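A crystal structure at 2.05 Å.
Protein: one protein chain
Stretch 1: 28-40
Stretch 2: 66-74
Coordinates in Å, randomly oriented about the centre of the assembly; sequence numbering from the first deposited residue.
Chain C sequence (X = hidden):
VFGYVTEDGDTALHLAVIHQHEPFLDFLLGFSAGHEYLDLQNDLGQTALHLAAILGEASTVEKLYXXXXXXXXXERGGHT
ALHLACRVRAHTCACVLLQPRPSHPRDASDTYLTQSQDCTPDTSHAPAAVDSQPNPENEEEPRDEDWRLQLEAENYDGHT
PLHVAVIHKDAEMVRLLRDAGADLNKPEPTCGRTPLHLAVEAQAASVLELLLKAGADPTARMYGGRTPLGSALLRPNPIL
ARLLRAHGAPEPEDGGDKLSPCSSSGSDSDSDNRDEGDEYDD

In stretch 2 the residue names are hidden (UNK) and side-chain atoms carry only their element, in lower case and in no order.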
# COMPACT_ATOMS: atom_id res chain seq x y z
N LEU C 28 -5.23 -13.47 29.89
CA LEU C 28 -4.18 -12.50 29.62
C LEU C 28 -4.69 -11.07 29.81
O LEU C 28 -4.12 -10.30 30.59
CB LEU C 28 -3.66 -12.66 28.19
CG LEU C 28 -2.68 -13.80 27.87
CD1 LEU C 28 -3.23 -15.12 28.33
CD2 LEU C 28 -2.41 -13.85 26.38
N LEU C 29 -5.76 -10.73 29.11
CA LEU C 29 -6.33 -9.40 29.20
C LEU C 29 -6.68 -9.04 30.64
O LEU C 29 -6.74 -7.87 31.00
CB LEU C 29 -7.57 -9.29 28.31
CG LEU C 29 -7.37 -8.53 27.00
CD1 LEU C 29 -6.03 -8.90 26.38
CD2 LEU C 29 -8.51 -8.83 26.05
N GLY C 30 -6.89 -10.06 31.46
CA GLY C 30 -7.22 -9.84 32.86
C GLY C 30 -6.20 -8.94 33.54
O GLY C 30 -6.53 -8.22 34.48
N PHE C 31 -4.96 -8.99 33.06
CA PHE C 31 -3.89 -8.18 33.63
C PHE C 31 -3.49 -7.10 32.64
O PHE C 31 -3.45 -5.91 32.98
CB PHE C 31 -2.68 -9.07 33.94
CG PHE C 31 -3.01 -10.26 34.79
CD1 PHE C 31 -3.34 -10.10 36.14
CD2 PHE C 31 -3.01 -11.54 34.24
CE1 PHE C 31 -3.67 -11.20 36.92
CE2 PHE C 31 -3.34 -12.65 35.02
CZ PHE C 31 -3.67 -12.48 36.36
N SER C 32 -3.21 -7.52 31.41
CA SER C 32 -2.79 -6.65 30.33
C SER C 32 -3.50 -5.30 30.23
O SER C 32 -2.86 -4.28 29.94
CB SER C 32 -2.93 -7.38 29.00
OG SER C 32 -2.19 -8.59 29.00
N ALA C 33 -4.81 -5.29 30.44
CA ALA C 33 -5.59 -4.06 30.34
C ALA C 33 -4.84 -2.82 30.85
O ALA C 33 -4.41 -2.77 32.00
CB ALA C 33 -6.90 -4.21 31.10
N GLY C 34 -4.67 -1.84 29.97
CA GLY C 34 -4.00 -0.60 30.33
C GLY C 34 -2.48 -0.60 30.19
O GLY C 34 -1.87 0.46 30.11
N HIS C 35 -1.87 -1.79 30.15
CA HIS C 35 -0.42 -1.92 30.04
C HIS C 35 0.04 -1.70 28.61
O HIS C 35 -0.74 -1.69 27.67
CB HIS C 35 0.10 -2.88 31.12
CG HIS C 35 0.18 -2.26 32.48
ND1 HIS C 35 1.37 -1.86 33.05
CD2 HIS C 35 -0.78 -1.98 33.39
CE1 HIS C 35 1.13 -1.36 34.25
NE2 HIS C 35 -0.16 -1.42 34.48
N GLU C 36 1.37 -1.59 28.46
CA GLU C 36 1.99 -1.42 27.15
C GLU C 36 2.12 -2.80 26.51
O GLU C 36 2.42 -2.93 25.33
CB GLU C 36 3.37 -0.78 27.27
CG GLU C 36 3.40 0.53 28.04
CD GLU C 36 4.74 1.24 27.93
OE1 GLU C 36 4.80 2.45 28.22
OE2 GLU C 36 5.74 0.58 27.56
N TYR C 37 1.88 -3.83 27.32
CA TYR C 37 1.96 -5.21 26.87
C TYR C 37 0.99 -5.43 25.71
O TYR C 37 1.27 -6.22 24.80
CB TYR C 37 1.61 -6.14 28.03
CG TYR C 37 1.70 -7.62 27.71
CD1 TYR C 37 2.92 -8.22 27.42
CD2 TYR C 37 0.56 -8.42 27.72
CE1 TYR C 37 3.01 -9.60 27.17
CE2 TYR C 37 0.63 -9.79 27.47
CZ TYR C 37 1.86 -10.37 27.19
OH TYR C 37 1.92 -11.73 26.96
N LEU C 38 -0.15 -4.75 25.74
CA LEU C 38 -1.14 -4.89 24.68
C LEU C 38 -0.63 -4.46 23.32
O LEU C 38 -0.92 -5.11 22.31
CB LEU C 38 -2.40 -4.08 24.99
CG LEU C 38 -3.39 -4.62 26.02
CD1 LEU C 38 -4.53 -3.63 26.20
CD2 LEU C 38 -3.92 -5.96 25.55
N ASP C 39 0.14 -3.38 23.28
CA ASP C 39 0.64 -2.86 22.01
C ASP C 39 1.96 -3.42 21.50
O ASP C 39 2.48 -2.95 20.49
CB ASP C 39 0.73 -1.33 22.07
CG ASP C 39 -0.62 -0.69 22.35
OD1 ASP C 39 -1.62 -1.12 21.73
OD2 ASP C 39 -0.67 0.25 23.17
N LEU C 40 2.50 -4.43 22.17
CA LEU C 40 3.76 -5.02 21.73
C LEU C 40 3.60 -5.54 20.30
O LEU C 40 2.62 -6.20 19.99
CB LEU C 40 4.18 -6.15 22.66
CG LEU C 40 4.60 -5.72 24.07
CD1 LEU C 40 4.93 -6.94 24.91
CD2 LEU C 40 5.81 -4.79 23.99
N UNK C 66 -11.51 -2.70 23.95
CA UNK C 66 -12.07 -2.38 25.26
C UNK C 66 -10.96 -2.32 26.29
O UNK C 66 -10.99 -1.48 27.19
c UNK C 66 -13.11 -3.44 25.66
N UNK C 67 -9.99 -3.22 26.15
CA UNK C 67 -8.85 -3.31 27.06
C UNK C 67 -7.87 -2.16 26.90
O UNK C 67 -6.95 -2.02 27.70
c UNK C 67 -8.12 -4.64 26.86
N UNK C 68 -8.05 -1.35 25.86
CA UNK C 68 -7.16 -0.22 25.67
C UNK C 68 -6.06 -0.36 24.63
O UNK C 68 -5.10 0.40 24.65
N UNK C 69 -6.19 -1.33 23.72
CA UNK C 69 -5.19 -1.53 22.68
C UNK C 69 -5.14 -0.30 21.76
O UNK C 69 -6.18 0.27 21.41
c UNK C 69 -5.54 -2.78 21.87
N UNK C 70 -3.92 0.11 21.41
CA UNK C 70 -3.72 1.26 20.53
C UNK C 70 -4.28 1.01 19.15
O UNK C 70 -4.00 -0.01 18.52
N UNK C 71 -5.07 1.95 18.65
CA UNK C 71 -5.71 1.78 17.36
C UNK C 71 -4.96 2.44 16.19
O UNK C 71 -5.34 2.29 15.04
c UNK C 71 -7.21 3.80 17.33
c UNK C 71 -7.17 2.29 17.43
c UNK C 71 -7.99 1.64 16.36
N UNK C 72 -3.91 3.19 16.50
CA UNK C 72 -3.13 3.86 15.47
C UNK C 72 -1.81 3.17 15.21
O UNK C 72 -1.11 3.50 14.25
c UNK C 72 -3.65 7.66 16.17
c UNK C 72 -4.90 6.15 14.65
c UNK C 72 -2.87 5.32 15.86
c UNK C 72 -4.10 6.23 15.94
N UNK C 73 -1.44 2.22 16.06
CA UNK C 73 -0.19 1.50 15.87
C UNK C 73 -0.18 0.93 14.47
O UNK C 73 -1.21 0.47 13.98
c UNK C 73 -0.03 0.36 16.91
c UNK C 73 -0.11 0.93 18.33
c UNK C 73 1.31 -0.36 16.71
N UNK C 74 0.97 0.98 13.81
CA UNK C 74 1.08 0.47 12.45
C UNK C 74 2.08 -0.67 12.34
O UNK C 74 3.12 -0.66 12.98
c UNK C 74 1.51 1.59 11.51
O HOH W 1 -2.63 -2.45 19.70

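Position 66 carries one side-chain carbon and nothing beyond it, which is the mark of alanine. Ala66 lies in the helix that leads into this stretch; its methyl group points sideways and makes no contact with stretch 1, so the contact itself asks little of it.

Position 67 again has a single carbon, but here it points toward stretch 1 and is buried. The carbon, CB of position 67, lies 4.0 Å from Leu29 CG, 4.4 Å from Ala33 CB and 3.8 Å from Leu38 CD1. One carbon alone is again alanine. The methyl of Ala67 fits among three apolar side chains, while its backbone is close enough for Ala67 O to accept a hydrogen bond from Gly34 N at 3.2 Å.

Position 68 has no side-chain atoms and is therefore glycine. Its phi of 101° ends the preceding helix in a Schellman motif, and at these backbone angles a CB would be jammed against the carbonyl O of Ala67. An ideal CB on Gly68 would point toward stretch 1 but find space there, 4.0 Å from Gly34 N and 4.3 Å from Leu38 CD1, so the case for glycine rests on the backbone angles.

Position 69 shows one carbon, directed sideways and buried; this CB of position 69 is 4.3 Å from Asp39 OD1. This is alanine. Ala69 keeps a small apolar group beside the carboxylate, and Ala69 N packs 3.8 Å from Leu38 CD1.

Position 70 has no side-chain atoms, so it is glycine. The backbone N of Gly70 donates a short hydrogen bond of 2.6 Å to Asp39 OD1. With phi and psi of -64° and 130°, the backbone does not itself require glycine, but an ideal CB on Gly70 would sit only 3.1 Å from Asp39 OD1, a tight fit.

Position 71 has one carbon carrying two more, a branch at the first side-chain atom: valine. Val71 points away from stretch 1 and makes no contact with it.

Position 72 has four carbons, forked at the second, which identifies leucine. Leu72 is exposed, and its side chain is out of reach of stretch 1.

Position 73 repeats the three-carbon pattern branched at the first atom and is valine. Val73 points toward stretch 1, with Val73 CG2 4.2 Å from Asp39 OD1, so its compact branched side chain borders the carboxylate without competing for its hydrogen bonds.

Position 74 has a single carbon, hence alanine; Ala74 is out of reach of stretch 1.

The contact works through two polar anchors joined by apolar packing. Within the type II turn from Ser32 to His35, which follows the helix of stretch 1, Gly34 N meets the carbonyl of Ala67. Farther along, Asp39 OD1 accepts from Gly70 N and also from a water that donates to Gly70 O, joining the carboxylate to both polar backbone groups of that glycine. Leu38 packs against Ala67, Gly68 and Ala69, and the backbones come close, with Ala33 CA and Ala67 CA 4.7 Å apart.

Stretch 2, residues 66-74: AAGAGVLVA
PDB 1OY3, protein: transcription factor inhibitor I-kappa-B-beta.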